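Wnt inhibitor of Dorsal protein (PDB 4KRR) is a secreted Wnt growth factor that probably binds frizzled receptors and signals through them to the nucleus, represented here by its N-terminal domain and linker. Local coordinates at residues V154-P157 and Q163-L166; P46-P51 and H117-V122. All coordinates share one frame; numbering follows the deposited sequence.

Contact 1. Residues V154-P157 and Q163-L166; sequences VLKP and QDLL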
loop_
_atom_site.group_PDB
_atom_site.type_symbol
_atom_site.label_atom_id
_atom_site.label_comp_id
_atom_site.label_asym_id
_atom_site.label_seq_id
_atom_site.Cartn_x
_atom_site.Cartn_y
_atom_site.Cartn_z
ATOM N N VAL A 154 -10.325 4.343 -11.068
ATOM C CA VAL A 154 -9.021 4.766 -10.567
ATOM C C VAL A 154 -8.922 4.517 -9.067
ATOM O O VAL A 154 -9.936 4.463 -8.371
ATOM C CB VAL A 154 -8.754 6.263 -10.840
ATOM C CG1 VAL A 154 -8.638 6.526 -12.335
ATOM C CG2 VAL A 154 -9.843 7.123 -10.219
ATOM N N LEU A 155 -7.697 4.355 -8.575
ATOM C CA LEU A 155 -7.467 4.193 -7.145
ATOM C C LEU A 155 -7.752 5.498 -6.414
ATOM O O LEU A 155 -7.486 6.579 -6.942
ATOM C CB LEU A 155 -6.025 3.761 -6.877
ATOM C CG LEU A 155 -5.652 2.305 -7.161
ATOM C CD1 LEU A 155 -4.169 2.078 -6.921
ATOM C CD2 LEU A 155 -6.480 1.371 -6.297
ATOM N N LYS A 156 -8.291 5.393 -5.200
ATOM C CA LYS A 156 -8.520 6.558 -4.350
ATOM C C LYS A 156 -7.218 7.319 -4.151
ATOM O O LYS A 156 -6.138 6.754 -4.328
ATOM C CB LYS A 156 -9.043 6.131 -2.974
ATOM C CG LYS A 156 -10.373 5.416 -2.975
ATOM C CD LYS A 156 -10.840 5.141 -1.553
ATOM C CE LYS A 156 -9.826 4.306 -0.785
ATOM N NZ LYS A 156 -10.301 3.984 0.590
ATOM N N PRO A 157 -7.313 8.609 -3.786
ATOM C CA PRO A 157 -6.111 9.331 -3.358
ATOM C C PRO A 157 -5.438 8.580 -2.214
ATOM O O PRO A 157 -6.125 7.980 -1.385
ATOM C CB PRO A 157 -6.658 10.683 -2.879
ATOM C CG PRO A 157 -8.155 10.513 -2.793
ATOM C CD PRO A 157 -8.500 9.478 -3.805
ATOM N N GLN A 163 -5.397 6.317 5.577
ATOM C CA GLN A 163 -6.288 6.344 6.732
ATOM C C GLN A 163 -6.840 4.953 7.029
ATOM O O GLN A 163 -6.978 4.568 8.191
ATOM C CB GLN A 163 -7.432 7.342 6.521
ATOM C CG GLN A 163 -8.439 7.378 7.666
ATOM C CD GLN A 163 -7.781 7.569 9.023
ATOM O OE1 GLN A 163 -6.931 8.444 9.198
ATOM N NE2 GLN A 163 -8.167 6.742 9.989
ATOM N N ASP A 164 -7.148 4.200 5.976
ATOM C CA ASP A 164 -7.613 2.825 6.133
ATOM C C ASP A 164 -6.547 1.970 6.808
ATOM O O ASP A 164 -6.849 1.169 7.692
ATOM C CB ASP A 164 -7.988 2.216 4.779
ATOM C CG ASP A 164 -9.214 2.865 4.163
ATOM O OD1 ASP A 164 -10.063 3.375 4.923
ATOM O OD2 ASP A 164 -9.329 2.862 2.919
ATOM N N LEU A 165 -5.300 2.147 6.389
ATOM C CA LEU A 165 -4.197 1.381 6.962
ATOM C C LEU A 165 -3.942 1.779 8.413
ATOM O O LEU A 165 -3.588 0.937 9.240
ATOM C CB LEU A 165 -2.928 1.544 6.124
ATOM C CG LEU A 165 -2.916 0.797 4.788
ATOM C CD1 LEU A 165 -1.678 1.160 3.986
ATOM C CD2 LEU A 165 -2.983 -0.707 5.015
ATOM N N LEU A 166 -4.128 3.061 8.718
ATOM C CA LEU A 166 -4.019 3.543 10.092
ATOM C C LEU A 166 -5.072 2.867 10.965
ATOM O O LEU A 166 -4.796 2.475 12.099
ATOM C CB LEU A 166 -4.179 5.066 10.156
ATOM C CG LEU A 166 -4.019 5.674 11.553
ATOM C CD1 LEU A 166 -2.650 5.323 12.123
ATOM C CD2 LEU A 166 -4.226 7.185 11.541
#
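The one flat group that carries this contact is the carboxylate of Asp-164, and Lys-156 meets it end-on, not over a face: NZ approaches OD2 nearly along the C-O bond. The pair sits where the antiparallel β-hairpin of strands 130-136 and 149-155 runs into helix 158-170 of the helical Wnt N-terminal domain, with Pro-157 at the N-cap position. Lys-156 NZ donates to Asp-164 OD2 at 2.8 Å, a hydrogen bond within a salt bridge. The two side chains come from opposite directions to span a CA-CA separation of 11.2 Å between Lys-156 and Asp-164. Beyond an extended start, the lysine chain bends once, at chi3 (-58°), before its ammonium group reaches the acid. CG of Asp-164, anti to its carbonyl carbon (chi1 -68°), carries OD2 out to the lysine, and the side chain also touches Leu-125 of helix 113-127. The lysine's backbone is bonded as well, its O accepting from His-68 NE2 of helix 53-75. A methionine in place of Lys-156 would probably leave Asp-164 OD2 without its ammonium partner and remove the polar tie between the strand exit and the second turn of the helix. Contact is confined to one carboxylate oxygen: OD1 of Asp-164 stays 4.4 Å from Lys-156 NZ, while CE of the lysine comes within 4.0 Å of Asp-164 OD2.

Contact 2. Residues P46-P51 and H117-V122; sequences PEENSP and HNRRVV
Glu-47 OE2 gathers two backbone N-H groups next to Glu-48, the residue that meets Arg-119 across the contact. Ser-50 N donates to Glu-47 OE2 at 2.9 Å on the anti lone pair, nearly straight at 170°, whereas the bond from Asn-49 N to the same Glu-47 OE2 is weak, 3.2 Å long and bent. These bonds close the loop between helices 36-44 and 53-75 on the Glu-47 carboxylate, and the side chain of Glu-48 leaves the bend for helix 113-127. CG of Glu-48 lies beside the backbone N (chi1 -64°), and from there the extended chain brings OE2 to the arginine. Arg-119 answers from the helix with a chain straight from CG to NE, which carries its guanidinium well out from the helix backbone. The two ends meet through one atom each: Glu-48 OE2 stands 3.9 Å from Arg-119 NH2, a long salt bridge with no hydrogen bond. The carboxylate oxygen lies at the edge of the guanidinium, near its plane; the two planes are turned 47° apart, and with only one pair of atoms this near, no two-pronged bridge is made. Other bonds fix the surroundings: Asn-118 OD1 accepts from Val-195 N and Ser-50 OG bonds Gln-198 NE2; the side chain of Arg-119 also touches Met-63 of helix 53-75. With long extended chains and a single distant pair of atoms, the attraction between loop and helix is probably mainly electrostatic, tolerant of small movements and weakened by solvent at this surface site.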
loop_
_atom_site.group_PDB
_atom_site.type_symbol
_atom_site.label_atom_id
_atom_site.label_comp_id
_atom_site.label_asym_id
_atom_site.label_seq_id
_atom_site.Cartn_x
_atom_site.Cartn_y
_atom_site.Cartn_z
ATOM N N PRO A 46 13.791 -4.671 7.218
ATOM C CA PRO A 46 12.529 -4.924 7.920
ATOM C C PRO A 46 12.609 -6.116 8.862
ATOM O O PRO A 46 13.292 -7.096 8.567
ATOM C CB PRO A 46 11.544 -5.205 6.778
ATOM C CG PRO A 46 12.392 -5.716 5.671
ATOM C CD PRO A 46 13.701 -4.986 5.781
ATOM N N GLU A 47 11.927 -6.015 9.996
ATOM C CA GLU A 47 11.819 -7.130 10.924
ATOM C C GLU A 47 10.823 -8.133 10.362
ATOM O O GLU A 47 9.652 -7.808 10.165
ATOM C CB GLU A 47 11.356 -6.639 12.295
ATOM C CG GLU A 47 11.040 -7.754 13.271
ATOM C CD GLU A 47 12.252 -8.592 13.604
ATOM O OE1 GLU A 47 13.352 -8.014 13.741
ATOM O OE2 GLU A 47 12.103 -9.827 13.727
ATOM N N GLU A 48 11.287 -9.350 10.097
ATOM C CA GLU A 48 10.447 -10.343 9.439
ATOM C C GLU A 48 10.237 -11.599 10.279
ATOM O O GLU A 48 9.424 -12.457 9.932
ATOM C CB GLU A 48 11.018 -10.699 8.063
ATOM C CG GLU A 48 11.020 -9.532 7.081
ATOM C CD GLU A 48 11.539 -9.915 5.708
ATOM O OE1 GLU A 48 12.464 -10.751 5.632
ATOM O OE2 GLU A 48 11.018 -9.380 4.707
ATOM N N ASN A 49 10.962 -11.702 11.386
ATOM C CA ASN A 49 10.811 -12.850 12.273
ATOM C C ASN A 49 9.703 -12.632 13.299
ATOM O O ASN A 49 8.814 -13.467 13.451
ATOM C CB ASN A 49 12.133 -13.178 12.969
ATOM C CG ASN A 49 13.215 -13.590 11.991
ATOM O OD1 ASN A 49 14.323 -13.054 12.011
ATOM N ND2 ASN A 49 12.896 -14.543 11.124
ATOM N N SER A 50 9.756 -11.503 13.994
ATOM C CA SER A 50 8.740 -11.188 14.989
ATOM C C SER A 50 8.427 -9.696 14.989
ATOM O O SER A 50 8.834 -8.974 15.896
ATOM C CB SER A 50 9.200 -11.637 16.379
ATOM O OG SER A 50 8.197 -11.398 17.349
ATOM N N PRO A 51 7.692 -9.231 13.968
ATOM C CA PRO A 51 7.415 -7.800 13.821
ATOM C C PRO A 51 6.439 -7.283 14.868
ATOM O O PRO A 51 5.495 -7.987 15.239
ATOM C CB PRO A 51 6.784 -7.712 12.431
ATOM C CG PRO A 51 6.150 -9.041 12.230
ATOM C CD PRO A 51 7.050 -10.032 12.908
ATOM N N HIS A 117 0.785 -12.801 5.417
ATOM C CA HIS A 117 -0.623 -12.501 5.633
ATOM C C HIS A 117 -0.908 -11.023 5.417
ATOM O O HIS A 117 -1.908 -10.659 4.798
ATOM C CB HIS A 117 -1.053 -12.902 7.043
ATOM C CG HIS A 117 -2.434 -12.449 7.399
ATOM N ND1 HIS A 117 -3.567 -13.082 6.939
ATOM C CD2 HIS A 117 -2.863 -11.415 8.163
ATOM C CE1 HIS A 117 -4.637 -12.463 7.407
ATOM N NE2 HIS A 117 -4.237 -11.449 8.154
ATOM N N ASN A 118 -0.023 -10.176 5.931
ATOM C CA ASN A 118 -0.220 -8.733 5.853
ATOM C C ASN A 118 -0.132 -8.205 4.428
ATOM O O ASN A 118 -0.818 -7.253 4.071
ATOM C CB ASN A 118 0.768 -7.999 6.763
ATOM C CG ASN A 118 0.469 -8.212 8.236
ATOM O OD1 ASN A 118 -0.660 -8.535 8.610
ATOM N ND2 ASN A 118 1.478 -8.032 9.080
ATOM N N ARG A 119 0.711 -8.826 3.609
ATOM C CA ARG A 119 0.795 -8.432 2.210
ATOM C C ARG A 119 -0.509 -8.756 1.487
ATOM O O ARG A 119 -0.957 -7.998 0.626
ATOM C CB ARG A 119 1.989 -9.096 1.525
ATOM C CG ARG A 119 3.324 -8.670 2.107
ATOM C CD ARG A 119 4.483 -9.245 1.324
ATOM N NE ARG A 119 5.759 -8.996 1.987
ATOM C CZ ARG A 119 6.935 -9.381 1.505
ATOM N NH1 ARG A 119 6.993 -10.030 0.352
ATOM N NH2 ARG A 119 8.050 -9.118 2.172
ATOM N N ARG A 120 -1.124 -9.879 1.854
ATOM C CA ARG A 120 -2.445 -10.224 1.339
ATOM C C ARG A 120 -3.499 -9.222 1.809
ATOM O O ARG A 120 -4.408 -8.873 1.058
ATOM C CB ARG A 120 -2.843 -11.643 1.760
ATOM C CG ARG A 120 -2.111 -12.741 1.003
ATOM C CD ARG A 120 -2.427 -14.120 1.568
ATOM N NE ARG A 120 -3.863 -14.376 1.630
ATOM C CZ ARG A 120 -4.580 -14.868 0.623
ATOM N NH1 ARG A 120 -3.998 -15.155 -0.532
ATOM N NH2 ARG A 120 -5.882 -15.071 0.771
ATOM N N VAL A 121 -3.370 -8.763 3.051
ATOM C CA VAL A 121 -4.300 -7.782 3.605
ATOM C C VAL A 121 -4.220 -6.469 2.832
ATOM O O VAL A 121 -5.238 -5.908 2.436
ATOM C CB VAL A 121 -4.020 -7.511 5.098
ATOM C CG1 VAL A 121 -4.884 -6.358 5.609
ATOM C CG2 VAL A 121 -4.258 -8.768 5.921
ATOM N N VAL A 122 -2.998 -5.990 2.624
ATOM C CA VAL A 122 -2.764 -4.778 1.850
ATOM C C VAL A 122 -3.242 -4.950 0.409
ATOM O O VAL A 122 -3.811 -4.031 -0.183
ATOM C CB VAL A 122 -1.272 -4.394 1.869
ATOM C CG1 VAL A 122 -1.000 -3.224 0.933
ATOM C CG2 VAL A 122 -0.836 -4.066 3.289
#

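In the fold
Both contacts are surface salt bridges with little buried area, and neither belongs to the hydrophobic core, yet they share neighbouring helices. Helix 113-127 supplies Arg-119 to contact 2 and, through Leu-125, packs against Asp-164 of contact 1; helix 53-75 touches residues of both. Their centres are 19 Å apart and the two do not touch. Contact 1 is local, spanning a strand-to-helix turn with five residues between its segments, and its ion pair is short and hydrogen-bonded. Contact 2 has 65 residues between its segments, and its pair is long; there the hydrogen bonds lie inside the loop and to residues 193-198 instead of across the contact.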